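Long-range contacts in Rod shape-determining protein (MreC) (Helicobacter pylori, PDB 5LP5), which binds penicillin-binding protein 2 in a core cell-wall synthesis complex and probably helps to set the rod shape of the bacterium: residues Leu128-Gln133 with Ala235-His240; Asn132-Ile137 with Cys155-Met160; Leu167-Thr172 with Val180-Pro185; Ala187-Gly192 with Ser214-His219; Val210-Ser215 with Leu227-Leu232. One frame throughout, in Å; residues are numbered along the deposited sequence.

The five contacts span the two beta barrels of the chain. Contact 2 is wholly buried near the centre of the molecule and joins the two barrels by apolar fit, without a hydrogen bond across it. Contact 3, also buried, is a true strand pairing within the second barrel, and contact 5 repeats that backbone chemistry in a neighbouring hairpin whose outer side carries charged chains and a water. Contact 4 lies at the surface and shares Ser214 and Ser215 with contact 5, yet relies on isoleucine methyls. Contact 1 shares a turn with contact 2 but is partly exposed, held by a serine hydroxyl bonded to a backbone carbonyl and a leucine methyl over a histidine ring.

Contact 1 of 5, residues Leu128-Gln133 with Ala235-His240; sequences LVSHNQ and AKLLRH
The backbones of Leu128-Gln133 and Ala235-His240 meet turn against turn, nearest where the CA atoms of Ser130 and Leu237 stand 5.4 Å apart. Residues 130-133 form a tight reversal, with His131 at the centre of an inverse gamma turn, while Ala235-Leu237 make a short 3-10 segment. Ser130 carries the polar link. Its OG is anti to the backbone N (chi1 -166°) and donates to Leu237 O at 2.9 Å. The hydroxyl comes in steeply, above the plane of the carbonyl, not along a lone pair. On its other side, Ser130 OG accepts a bond from His131 ND1 at 3.0 Å, a donor whose ring plane contains the oxygen. Two bonds therefore grip the hydroxyl, and the one from ND1 also fixes the rotation of the imidazole. With the ring so oriented, Leu237 CD1 lies over one face, 4.0 Å from the centroid of the His131 ring, in a CH-pi contact displaced toward the rim. Arg239 O stands at the ring edge, 3.8 Å from His131 CE1, and Lys236 O approaches the same carbon obliquely. In the fold, the reversal connects strands 125-129 and 134-141: Leu128 bonds through its backbone to Ile135 and Gly136, and Val129 to Phe242 of strand 241-246. Ser130, His131 and Leu237 thus join the linker between strands 223-228 and 241-246 to the turn after strand 125-129; separately, Leu237 packs on Phe231, and Leu238 on Leu167 of the second subunit.

Contact 2 of 5, residues Asn132-Ile137 with Cys155-Met160; sequences NQAIGI and CAYSVM
The ring of Tyr157, the flat group on which this contact turns, is approached obliquely by two aliphatic groups, one toward each end. At the hydroxyl end Ala134 CB lies 3.6 Å from Tyr157 OH; near the root Ile137 CG2 lies 4.0 Å from Tyr157 CD2. The first torsion of Tyr157 (chi1 52°) sets CG between the backbone N and the carbonyl carbon, and from there the ring reaches toward Ala134, sliding past Ile137 in the opposite direction. Ile137 adopts the same crowded position for CG1 (chi1 67°), which splits its two branches: CG2 goes to Tyr157, whereas CD1 comes within 3.9 Å of Cys155 CA. Cys155 SG, anti to its backbone N, rests 3.9 Å from Gly136 CA, and at the backbone angles of Gly136 a side chain would collide with the carbonyl O of Ile135. No hydrogen bond crosses between the segments directly. Asn150 supplies the polar link instead, since its OD1 bonds with the phenol of Tyr157 and its ND2 with Ala134 O, satisfying two buried oxygens and steadying the tyrosine. Penicillin-binding protein 2 borders the contact, where its Gln139 packs on Ile137 and its Tyr134 on Ala156. Strand 134-141 of the first barrel is thus joined to the lead-in of strand 158-161 in the second, with Val210 of strand 209-218, Ile170 of strand 166-172 and the edge-to-face ring of Phe204 also packing on Tyr157.

Contact 3 of 5, residues Leu167-Thr172 with Val180-Pro185; sequences LGFIGT and VDFIVP
A beta hairpin of the second barrel, strands 166-172 and 178-183, supplies this contact, its two short strand segments running 145° apart in an antiparallel sense. Phe169 and Asp181 form the hydrogen-bonded pair. Phe169 N gives its hydrogen to Asp181 O at 2.9 Å, and Asp181 N returns one to Phe169 O at 2.8 Å; both bonds are nearly straight and lie in the plane of the accepting carbonyl. One step along, Ile170 and Val180 make a non-hydrogen-bonded pair on the other side of the sheet. There the side chains cross obliquely, Ile170 CD1 4.0 Å from Val180 CG2, and both also touch Leu227. Val180 CG1, anti to its backbone N, uses the bare flank of Gly168 and comes 3.7 Å from Gly168 CA. Phe182 turns out of the regular strand conformation (phi 67°), and its side chain crosses that of Phe169 at about a right angle, CD2 of Phe169 lying at the edge of the Phe182 ring, 4.1 Å from Phe182 CD2. Asp181 CB lies over the centre of the Phe182 ring, while Asp181 OD1 is bonded to Ser224. The two phenylalanines are shared with penicillin-binding protein 2, whose Tyr134 stacks on Phe169 and whose Tyr127 bonds with Phe182 O. Backbone bonding thus fixes the register, leaving aliphatic chains to fill one side and aromatic ones to form part of the surface that receives the partner enzyme.

Contact 4 of 5, residues Ala187-Gly192 with Ser214-His219; sequences AEINIG and SSIEDH
Ile189 is the first residue of the loop Ala187-Gly192 to meet strand 214-218. Its CG2, set anti to the backbone N, comes 3.8 Å from Ile216 CD1, and the two chains cross obliquely, so that the tip of Ile216 lies against the branch point of Ile189. The chain then passes Asn190 and reaches Ile191. This side chain is folded back (chi1 -50°, chi2 -50°), which brings both of its methyls to the same carbonyl: CG2 and CD1 of Ile191 each lie 3.5 Å from Ser214 O. Ile191 CD1 further approaches Ile216 CD1, at 4.2 Å, making that methyl the meeting point of both loop isoleucines. Gly192 closes the loop beside the classic bulge that Ser214 and Ser215 form opposite Val226. Just past the end of the strand, His219 NE2 donates to Glu217 OE1 at 2.9 Å on the anti lone pair, a bent bond tilted from the ring plane, and Tyr222 stacks on the imidazole. Apolar tips over a backbone carbonyl thus join the linker to strand 209-218; no hydrogen bond joins Ala187-Gly192 to Ser214-His219, the loop's bond to the strand being made one residue earlier, between Gly192 and Val213.

Contact 5 of 5, residues Val210-Ser215 with Leu227-Leu232; sequences VGEVSS and LKNAFL
From the backbone outward, the extended chain of Lys228 runs along strand 209-218. Its CB lies against Ser214 CB. The next carbon is placed between the backbone N and the carbonyl carbon (chi1 62°), which brings Lys228 CG within 3.6 Å of Glu212 O. Lys228 CD rests 3.6 Å from Ser214 CB, and Lys228 CE is 3.7 Å from Val213 O. At the tip, NZ of Lys228 donates to a water at 3.0 Å, and that water donates in turn to Ser214 O at 3.2 Å. Beneath this chain the hairpin is locked by a hydrogen-bonded antiparallel pair: Lys228 N to Glu212 O at 2.8 Å, nearly along the C=O axis, and Glu212 N to Lys228 O at 3.0 Å. On the buried side Val210 CG1 lies 3.8 Å from Leu227 CD1, the side chains crossing obliquely, and both residues also pack on Leu178 and Val195. A classic bulge at Val210 and Gly211 faces Val195. Backbone bonds join the strands, with an apolar side at Val210 and Leu227 and a polar one at Glu212 and Lys228, where the Lys228 methylenes cover the strand and its ammonium, not in contact with the Glu212 carboxylate, is served by water.

Contact 1 of 5, residues Leu128-Gln133 with Ala235-His240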
# COMPACT_ATOMS: atom_id res chain seq x y z
N LEU C 128 -30.60 4.65 11.22
CA LEU C 128 -31.69 5.64 11.28
C LEU C 128 -31.77 6.46 10.00
O LEU C 128 -30.77 6.98 9.51
CB LEU C 128 -31.52 6.58 12.48
CG LEU C 128 -31.71 5.95 13.89
CD1 LEU C 128 -31.45 6.98 14.97
CD2 LEU C 128 -33.12 5.39 14.00
N VAL C 129 -32.98 6.57 9.46
CA VAL C 129 -33.25 7.25 8.20
C VAL C 129 -34.38 8.24 8.43
O VAL C 129 -35.33 7.91 9.14
CB VAL C 129 -33.68 6.22 7.13
CG1 VAL C 129 -34.04 6.88 5.82
CG2 VAL C 129 -32.56 5.23 6.89
N SER C 130 -34.28 9.43 7.85
CA SER C 130 -35.39 10.37 7.88
C SER C 130 -35.92 10.72 6.49
O SER C 130 -36.78 10.01 5.96
CB SER C 130 -35.12 11.61 8.73
OG SER C 130 -36.34 12.31 8.96
N HIS C 131 -35.47 11.81 5.91
CA HIS C 131 -36.09 12.23 4.66
C HIS C 131 -35.29 11.62 3.54
O HIS C 131 -34.56 12.31 2.84
CB HIS C 131 -36.15 13.75 4.56
CG HIS C 131 -37.21 14.36 5.43
ND1 HIS C 131 -37.37 14.03 6.76
CD2 HIS C 131 -38.15 15.29 5.16
CE1 HIS C 131 -38.38 14.72 7.26
NE2 HIS C 131 -38.88 15.50 6.31
N ASN C 132 -35.41 10.31 3.42
CA ASN C 132 -34.60 9.49 2.52
C ASN C 132 -33.11 9.73 2.64
O ASN C 132 -32.39 9.75 1.63
CB ASN C 132 -35.07 9.69 1.09
CG ASN C 132 -36.17 8.73 0.72
OD1 ASN C 132 -36.01 7.50 0.94
ND2 ASN C 132 -37.26 9.25 0.12
N GLN C 133 -32.67 9.87 3.89
CA GLN C 133 -31.29 10.20 4.23
C GLN C 133 -30.84 9.46 5.50
O GLN C 133 -31.64 9.19 6.37
CB GLN C 133 -31.13 11.73 4.39
CG GLN C 133 -29.72 12.22 4.59
CD GLN C 133 -29.58 13.75 4.56
OE1 GLN C 133 -28.47 14.29 4.76
NE2 GLN C 133 -30.69 14.44 4.24
N ALA C 235 -33.54 20.23 12.46
CA ALA C 235 -34.66 19.71 13.22
C ALA C 235 -35.76 19.06 12.40
O ALA C 235 -36.56 18.29 12.95
CB ALA C 235 -35.26 20.81 14.08
N LYS C 236 -35.82 19.35 11.11
CA LYS C 236 -36.87 18.79 10.28
C LYS C 236 -36.76 17.28 10.19
O LYS C 236 -37.78 16.61 10.18
CB LYS C 236 -36.90 19.43 8.90
CG LYS C 236 -37.94 20.54 8.79
CD LYS C 236 -37.75 21.39 7.54
CE LYS C 236 -38.96 22.27 7.23
NZ LYS C 236 -39.07 22.53 5.76
N LEU C 237 -35.53 16.77 10.16
CA LEU C 237 -35.27 15.34 9.96
C LEU C 237 -35.22 14.52 11.24
O LEU C 237 -34.86 13.34 11.18
CB LEU C 237 -33.95 15.15 9.19
CG LEU C 237 -34.07 15.15 7.66
CD1 LEU C 237 -34.45 16.52 7.11
CD2 LEU C 237 -32.78 14.67 7.01
N LEU C 238 -35.53 15.11 12.39
CA LEU C 238 -35.62 14.34 13.61
C LEU C 238 -37.05 13.87 13.84
O LEU C 238 -37.32 13.04 14.71
CB LEU C 238 -35.01 15.10 14.79
CG LEU C 238 -33.47 14.99 14.84
CD1 LEU C 238 -32.86 15.82 15.97
CD2 LEU C 238 -32.99 13.54 14.99
N ARG C 239 -37.97 14.37 13.02
CA ARG C 239 -39.30 13.77 12.92
C ARG C 239 -39.41 12.96 11.64
O ARG C 239 -38.64 13.15 10.71
CB ARG C 239 -40.39 14.84 13.03
CG ARG C 239 -40.46 15.42 14.45
CD ARG C 239 -41.58 16.41 14.67
NE ARG C 239 -41.70 17.41 13.60
CZ ARG C 239 -41.08 18.59 13.55
NH1 ARG C 239 -40.23 18.97 14.50
NH2 ARG C 239 -41.30 19.40 12.52
N HIS C 240 -40.37 12.04 11.63
CA HIS C 240 -40.59 11.11 10.51
C HIS C 240 -39.43 10.13 10.32
O HIS C 240 -38.94 9.96 9.21
CB HIS C 240 -40.85 11.86 9.20
CG HIS C 240 -42.07 12.73 9.24
ND1 HIS C 240 -43.33 12.23 9.49
CD2 HIS C 240 -42.23 14.06 9.01
CE1 HIS C 240 -44.21 13.22 9.45
NE2 HIS C 240 -43.57 14.34 9.16

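Contact 2 of 5, residues Asn132-Ile137 with Cys155-Met160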
# COMPACT_ATOMS: atom_id res chain seq x y z
N ASN C 132 -35.41 10.31 3.42
CA ASN C 132 -34.60 9.49 2.52
C ASN C 132 -33.11 9.73 2.64
O ASN C 132 -32.39 9.75 1.63
CB ASN C 132 -35.07 9.69 1.09
CG ASN C 132 -36.17 8.73 0.72
OD1 ASN C 132 -36.01 7.50 0.94
ND2 ASN C 132 -37.26 9.25 0.12
N GLN C 133 -32.67 9.87 3.89
CA GLN C 133 -31.29 10.20 4.23
C GLN C 133 -30.84 9.46 5.50
O GLN C 133 -31.64 9.19 6.37
CB GLN C 133 -31.13 11.73 4.39
CG GLN C 133 -29.72 12.22 4.59
CD GLN C 133 -29.58 13.75 4.56
OE1 GLN C 133 -28.47 14.29 4.76
NE2 GLN C 133 -30.69 14.44 4.24
N ALA C 134 -29.55 9.13 5.60
CA ALA C 134 -29.00 8.57 6.83
C ALA C 134 -28.72 9.68 7.84
O ALA C 134 -27.94 10.63 7.55
CB ALA C 134 -27.73 7.79 6.53
N ILE C 135 -29.33 9.57 9.02
CA ILE C 135 -29.11 10.52 10.14
C ILE C 135 -28.25 9.97 11.26
O ILE C 135 -27.71 10.74 12.04
CB ILE C 135 -30.42 11.06 10.75
CG1 ILE C 135 -31.25 9.93 11.41
CG2 ILE C 135 -31.23 11.77 9.69
CD1 ILE C 135 -32.44 10.43 12.21
N GLY C 136 -28.12 8.65 11.36
CA GLY C 136 -27.29 8.05 12.44
C GLY C 136 -27.65 6.60 12.69
O GLY C 136 -28.16 5.93 11.82
N ILE C 137 -27.34 6.12 13.88
CA ILE C 137 -27.61 4.74 14.21
C ILE C 137 -28.33 4.64 15.54
O ILE C 137 -28.43 5.61 16.27
CB ILE C 137 -26.32 3.90 14.31
CG1 ILE C 137 -25.47 4.36 15.50
CG2 ILE C 137 -25.52 3.99 13.02
CD1 ILE C 137 -24.19 3.58 15.70
N CYS C 155 -21.37 7.00 16.51
CA CYS C 155 -22.03 6.84 15.23
C CYS C 155 -21.02 6.55 14.17
O CYS C 155 -20.16 7.38 13.89
CB CYS C 155 -22.82 8.10 14.87
SG CYS C 155 -23.43 8.06 13.18
N ALA C 156 -21.11 5.36 13.59
CA ALA C 156 -20.22 4.93 12.52
C ALA C 156 -20.92 3.91 11.63
O ALA C 156 -21.67 3.07 12.10
CB ALA C 156 -18.94 4.33 13.09
N TYR C 157 -20.67 3.98 10.33
CA TYR C 157 -21.24 3.03 9.40
C TYR C 157 -20.55 3.07 8.05
O TYR C 157 -19.70 3.92 7.84
CB TYR C 157 -22.73 3.24 9.27
CG TYR C 157 -23.18 4.65 8.95
CD1 TYR C 157 -23.37 5.06 7.64
CD2 TYR C 157 -23.48 5.55 9.96
CE1 TYR C 157 -23.82 6.34 7.34
CE2 TYR C 157 -23.94 6.83 9.67
CZ TYR C 157 -24.10 7.22 8.37
OH TYR C 157 -24.59 8.49 8.11
N SER C 158 -20.87 2.12 7.18
CA SER C 158 -20.17 1.95 5.89
C SER C 158 -20.84 2.70 4.75
O SER C 158 -22.02 2.51 4.50
CB SER C 158 -20.06 0.49 5.51
OG SER C 158 -19.24 0.39 4.35
N VAL C 159 -20.07 3.50 4.02
CA VAL C 159 -20.58 4.26 2.88
C VAL C 159 -19.74 4.04 1.61
O VAL C 159 -18.63 3.50 1.67
CB VAL C 159 -20.65 5.76 3.19
CG1 VAL C 159 -21.61 6.00 4.34
CG2 VAL C 159 -19.26 6.33 3.47
N MET C 160 -20.30 4.44 0.47
CA MET C 160 -19.60 4.36 -0.83
C MET C 160 -19.75 5.66 -1.63
O MET C 160 -20.80 6.28 -1.64
CB MET C 160 -20.11 3.18 -1.66
CG MET C 160 -21.61 3.21 -1.96
SD MET C 160 -22.10 1.64 -2.67
CE MET C 160 -23.82 1.97 -3.02

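Contact 3 of 5, residues Leu167-Thr172 with Val180-Pro185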
# COMPACT_ATOMS: atom_id res chain seq x y z
N LEU C 167 -15.11 2.94 -1.18
CA LEU C 167 -15.57 2.59 0.17
C LEU C 167 -14.84 3.36 1.25
O LEU C 167 -13.66 3.69 1.11
CB LEU C 167 -15.35 1.09 0.40
CG LEU C 167 -16.30 0.17 -0.42
CD1 LEU C 167 -15.90 -1.30 -0.32
CD2 LEU C 167 -17.79 0.39 -0.02
N GLY C 168 -15.56 3.68 2.32
CA GLY C 168 -14.97 4.29 3.50
C GLY C 168 -15.87 4.04 4.70
O GLY C 168 -16.87 3.33 4.59
N PHE C 169 -15.50 4.62 5.85
CA PHE C 169 -16.35 4.54 7.04
C PHE C 169 -16.64 5.89 7.63
O PHE C 169 -15.77 6.77 7.66
CB PHE C 169 -15.71 3.67 8.12
CG PHE C 169 -15.58 2.22 7.75
CD1 PHE C 169 -16.67 1.37 7.86
CD2 PHE C 169 -14.37 1.71 7.30
CE1 PHE C 169 -16.55 0.04 7.53
CE2 PHE C 169 -14.26 0.38 6.96
CZ PHE C 169 -15.35 -0.46 7.08
N ILE C 170 -17.87 6.06 8.08
CA ILE C 170 -18.31 7.35 8.57
C ILE C 170 -17.71 7.56 9.96
O ILE C 170 -17.76 6.70 10.81
CB ILE C 170 -19.85 7.46 8.61
CG1 ILE C 170 -20.44 7.74 7.22
CG2 ILE C 170 -20.32 8.50 9.61
CD1 ILE C 170 -20.28 9.16 6.71
N GLY C 171 -17.13 8.72 10.15
CA GLY C 171 -16.76 9.19 11.45
C GLY C 171 -17.05 10.67 11.52
O GLY C 171 -17.99 11.18 10.90
N THR C 172 -16.23 11.37 12.28
CA THR C 172 -16.40 12.79 12.52
C THR C 172 -15.07 13.34 12.95
O THR C 172 -14.09 12.61 13.01
CB THR C 172 -17.50 13.05 13.58
OG1 THR C 172 -17.78 14.45 13.67
CG2 THR C 172 -17.12 12.48 14.94
N VAL C 180 -15.95 10.97 5.88
CA VAL C 180 -15.68 9.60 5.44
C VAL C 180 -14.19 9.33 5.59
O VAL C 180 -13.35 10.02 5.02
CB VAL C 180 -16.09 9.34 3.98
CG1 VAL C 180 -15.79 7.91 3.59
CG2 VAL C 180 -17.56 9.65 3.76
N ASP C 181 -13.88 8.31 6.36
CA ASP C 181 -12.51 7.98 6.70
C ASP C 181 -12.08 6.69 6.00
O ASP C 181 -12.92 5.92 5.52
CB ASP C 181 -12.41 7.80 8.22
CG ASP C 181 -11.75 8.96 8.90
OD1 ASP C 181 -10.70 9.40 8.36
OD2 ASP C 181 -12.25 9.42 9.96
N PHE C 182 -10.76 6.50 5.95
CA PHE C 182 -10.13 5.24 5.54
C PHE C 182 -10.30 4.83 4.08
O PHE C 182 -10.42 3.66 3.75
CB PHE C 182 -10.54 4.10 6.48
CG PHE C 182 -10.44 4.45 7.94
CD1 PHE C 182 -9.30 5.06 8.47
CD2 PHE C 182 -11.54 4.24 8.76
CE1 PHE C 182 -9.25 5.40 9.81
CE2 PHE C 182 -11.48 4.54 10.11
CZ PHE C 182 -10.34 5.13 10.64
N ILE C 183 -10.23 5.81 3.20
CA ILE C 183 -10.33 5.61 1.76
C ILE C 183 -8.96 5.33 1.15
O ILE C 183 -7.96 5.97 1.50
CB ILE C 183 -10.87 6.88 1.10
CG1 ILE C 183 -12.16 7.34 1.79
CG2 ILE C 183 -11.09 6.71 -0.38
CD1 ILE C 183 -12.55 8.78 1.48
N VAL C 184 -8.91 4.41 0.20
CA VAL C 184 -7.64 4.06 -0.44
C VAL C 184 -7.04 5.28 -1.14
O VAL C 184 -7.75 6.03 -1.77
CB VAL C 184 -7.77 2.88 -1.45
CG1 VAL C 184 -8.25 1.62 -0.77
CG2 VAL C 184 -8.74 3.21 -2.55
N PRO C 185 -5.73 5.48 -1.02
CA PRO C 185 -5.13 6.70 -1.57
C PRO C 185 -5.18 6.78 -3.10
O PRO C 185 -5.14 7.88 -3.66
CB PRO C 185 -3.67 6.63 -1.09
CG PRO C 185 -3.64 5.56 -0.07
CD PRO C 185 -4.71 4.59 -0.47

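Contact 4 of 5, residues Ala187-Gly192 with Ser214-His219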
# COMPACT_ATOMS: atom_id res chain seq x y z
N ALA C 187 -7.72 6.10 -4.97
CA ALA C 187 -9.10 6.25 -5.42
C ALA C 187 -9.39 7.63 -5.95
O ALA C 187 -8.85 8.63 -5.47
CB ALA C 187 -10.07 5.97 -4.29
N GLU C 188 -10.25 7.67 -6.97
CA GLU C 188 -10.55 8.91 -7.68
C GLU C 188 -11.86 9.47 -7.16
O GLU C 188 -12.93 8.94 -7.45
CB GLU C 188 -10.63 8.66 -9.17
CG GLU C 188 -9.26 8.53 -9.81
CD GLU C 188 -9.33 8.28 -11.29
OE1 GLU C 188 -10.27 7.59 -11.74
OE2 GLU C 188 -8.43 8.78 -12.00
N ILE C 189 -11.74 10.53 -6.37
CA ILE C 189 -12.90 11.23 -5.82
C ILE C 189 -12.94 12.67 -6.30
O ILE C 189 -11.90 13.27 -6.49
CB ILE C 189 -12.82 11.29 -4.29
CG1 ILE C 189 -12.65 9.91 -3.67
CG2 ILE C 189 -14.05 11.97 -3.71
CD1 ILE C 189 -12.30 10.02 -2.21
N ASN C 190 -14.14 13.19 -6.49
CA ASN C 190 -14.32 14.57 -6.93
C ASN C 190 -15.23 15.35 -5.99
O ASN C 190 -16.17 14.78 -5.40
CB ASN C 190 -14.92 14.61 -8.32
CG ASN C 190 -14.06 13.90 -9.37
OD1 ASN C 190 -12.96 14.39 -9.73
ND2 ASN C 190 -14.61 12.81 -9.95
N ILE C 191 -14.94 16.63 -5.83
CA ILE C 191 -15.78 17.48 -5.01
C ILE C 191 -17.20 17.45 -5.59
O ILE C 191 -17.38 17.64 -6.79
CB ILE C 191 -15.30 18.95 -4.96
CG1 ILE C 191 -13.83 19.05 -4.61
CG2 ILE C 191 -16.12 19.72 -3.94
CD1 ILE C 191 -13.48 18.24 -3.41
N GLY C 192 -18.19 17.17 -4.74
CA GLY C 192 -19.58 17.06 -5.16
C GLY C 192 -20.08 15.65 -5.35
O GLY C 192 -21.29 15.45 -5.42
N SER C 214 -17.06 17.49 0.09
CA SER C 214 -16.75 18.92 0.02
C SER C 214 -15.25 19.18 -0.01
O SER C 214 -14.80 20.10 -0.69
CB SER C 214 -17.44 19.70 1.13
OG SER C 214 -16.60 19.93 2.20
N SER C 215 -14.46 18.37 0.69
CA SER C 215 -12.99 18.50 0.66
C SER C 215 -12.38 17.14 0.96
O SER C 215 -13.08 16.20 1.32
CB SER C 215 -12.49 19.55 1.66
OG SER C 215 -12.62 19.08 3.00
N ILE C 216 -11.07 17.04 0.77
CA ILE C 216 -10.36 15.78 0.82
C ILE C 216 -8.99 15.94 1.50
O ILE C 216 -8.17 16.70 1.02
CB ILE C 216 -10.14 15.23 -0.59
CG1 ILE C 216 -11.51 15.06 -1.29
CG2 ILE C 216 -9.37 13.93 -0.53
CD1 ILE C 216 -11.47 14.60 -2.74
N GLU C 217 -8.76 15.23 2.59
CA GLU C 217 -7.50 15.28 3.34
C GLU C 217 -6.64 14.08 2.95
O GLU C 217 -7.15 12.96 2.82
CB GLU C 217 -7.75 15.21 4.86
CG GLU C 217 -8.76 16.19 5.45
CD GLU C 217 -9.26 15.75 6.85
OE1 GLU C 217 -8.78 14.77 7.44
OE2 GLU C 217 -10.18 16.38 7.40
N ASP C 218 -5.36 14.30 2.74
CA ASP C 218 -4.41 13.20 2.55
C ASP C 218 -3.80 12.81 3.90
O ASP C 218 -3.25 13.67 4.57
CB ASP C 218 -3.32 13.61 1.56
CG ASP C 218 -2.50 12.42 1.03
OD1 ASP C 218 -3.04 11.29 0.89
OD2 ASP C 218 -1.29 12.64 0.77
N HIS C 219 -3.92 11.55 4.28
CA HIS C 219 -3.19 11.03 5.44
C HIS C 219 -2.20 9.94 5.02
O HIS C 219 -1.79 9.09 5.82
CB HIS C 219 -4.14 10.46 6.48
CG HIS C 219 -5.15 11.42 7.00
ND1 HIS C 219 -4.85 12.42 7.90
CD2 HIS C 219 -6.48 11.52 6.77
CE1 HIS C 219 -5.94 13.12 8.17
NE2 HIS C 219 -6.95 12.58 7.51

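Contact 5 of 5, residues Val210-Ser215 with Leu227-Leu232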
# COMPACT_ATOMS: atom_id res chain seq x y z
N VAL C 210 -26.36 9.99 1.96
CA VAL C 210 -25.66 10.48 3.13
C VAL C 210 -25.27 11.93 2.97
O VAL C 210 -25.61 12.75 3.84
CB VAL C 210 -24.41 9.64 3.41
CG1 VAL C 210 -23.66 10.21 4.60
CG2 VAL C 210 -24.81 8.22 3.72
N GLY C 211 -24.56 12.24 1.88
CA GLY C 211 -24.05 13.60 1.64
C GLY C 211 -23.20 13.71 0.39
O GLY C 211 -23.27 12.86 -0.48
N GLU C 212 -22.42 14.77 0.29
CA GLU C 212 -21.57 15.02 -0.88
C GLU C 212 -20.18 15.43 -0.43
O GLU C 212 -20.03 16.11 0.58
CB GLU C 212 -22.16 16.15 -1.74
CG GLU C 212 -23.54 15.83 -2.32
CD GLU C 212 -24.23 16.99 -2.99
OE1 GLU C 212 -23.53 17.95 -3.44
OE2 GLU C 212 -25.49 16.88 -3.08
N VAL C 213 -19.17 15.06 -1.21
CA VAL C 213 -17.80 15.35 -0.83
C VAL C 213 -17.53 16.85 -0.97
O VAL C 213 -17.78 17.42 -2.03
CB VAL C 213 -16.81 14.57 -1.70
CG1 VAL C 213 -15.36 14.92 -1.33
CG2 VAL C 213 -17.06 13.08 -1.53
N SER C 214 -17.06 17.49 0.09
CA SER C 214 -16.75 18.92 0.02
C SER C 214 -15.25 19.18 -0.01
O SER C 214 -14.80 20.10 -0.69
CB SER C 214 -17.44 19.70 1.13
OG SER C 214 -16.60 19.93 2.20
N SER C 215 -14.46 18.37 0.69
CA SER C 215 -12.99 18.50 0.66
C SER C 215 -12.38 17.14 0.96
O SER C 215 -13.08 16.20 1.32
CB SER C 215 -12.49 19.55 1.66
OG SER C 215 -12.62 19.08 3.00
N LEU C 227 -17.79 15.84 4.36
CA LEU C 227 -19.05 15.92 3.62
C LEU C 227 -19.74 17.24 3.82
O LEU C 227 -19.56 17.89 4.82
CB LEU C 227 -20.02 14.81 4.05
CG LEU C 227 -19.45 13.41 3.96
CD1 LEU C 227 -20.54 12.40 4.22
CD2 LEU C 227 -18.84 13.14 2.60
N LYS C 228 -20.57 17.61 2.85
CA LYS C 228 -21.51 18.70 2.99
C LYS C 228 -22.90 18.15 2.61
O LYS C 228 -23.00 17.03 2.12
CB LYS C 228 -21.10 19.85 2.09
CG LYS C 228 -21.09 19.51 0.60
CD LYS C 228 -20.66 20.67 -0.27
CE LYS C 228 -20.18 20.17 -1.64
NZ LYS C 228 -19.70 21.25 -2.57
N ASN C 229 -23.96 18.91 2.86
CA ASN C 229 -25.32 18.45 2.61
C ASN C 229 -25.65 17.14 3.33
O ASN C 229 -26.54 16.40 2.88
CB ASN C 229 -25.55 18.23 1.12
CG ASN C 229 -25.66 19.51 0.37
OD1 ASN C 229 -26.53 20.32 0.68
ND2 ASN C 229 -24.77 19.71 -0.62
N ALA C 230 -24.95 16.85 4.43
CA ALA C 230 -25.30 15.70 5.25
C ALA C 230 -26.12 16.19 6.41
O ALA C 230 -26.04 17.38 6.77
CB ALA C 230 -24.06 14.98 5.75
N PHE C 231 -26.90 15.30 7.01
CA PHE C 231 -27.65 15.65 8.20
C PHE C 231 -26.71 15.92 9.36
O PHE C 231 -25.89 15.08 9.69
CB PHE C 231 -28.62 14.53 8.61
CG PHE C 231 -29.24 14.78 9.95
CD1 PHE C 231 -30.26 15.70 10.09
CD2 PHE C 231 -28.76 14.14 11.09
CE1 PHE C 231 -30.81 15.97 11.33
CE2 PHE C 231 -29.28 14.41 12.32
CZ PHE C 231 -30.33 15.30 12.44
N LEU C 232 -26.85 17.09 9.97
CA LEU C 232 -26.23 17.37 11.28
C LEU C 232 -27.24 17.88 12.32
O LEU C 232 -27.69 17.12 13.16
CB LEU C 232 -25.04 18.38 11.18
CG LEU C 232 -23.75 17.87 10.54
CD1 LEU C 232 -22.73 18.98 10.40
CD2 LEU C 232 -23.17 16.72 11.36
O HOH W 1 -17.07 22.20 -1.37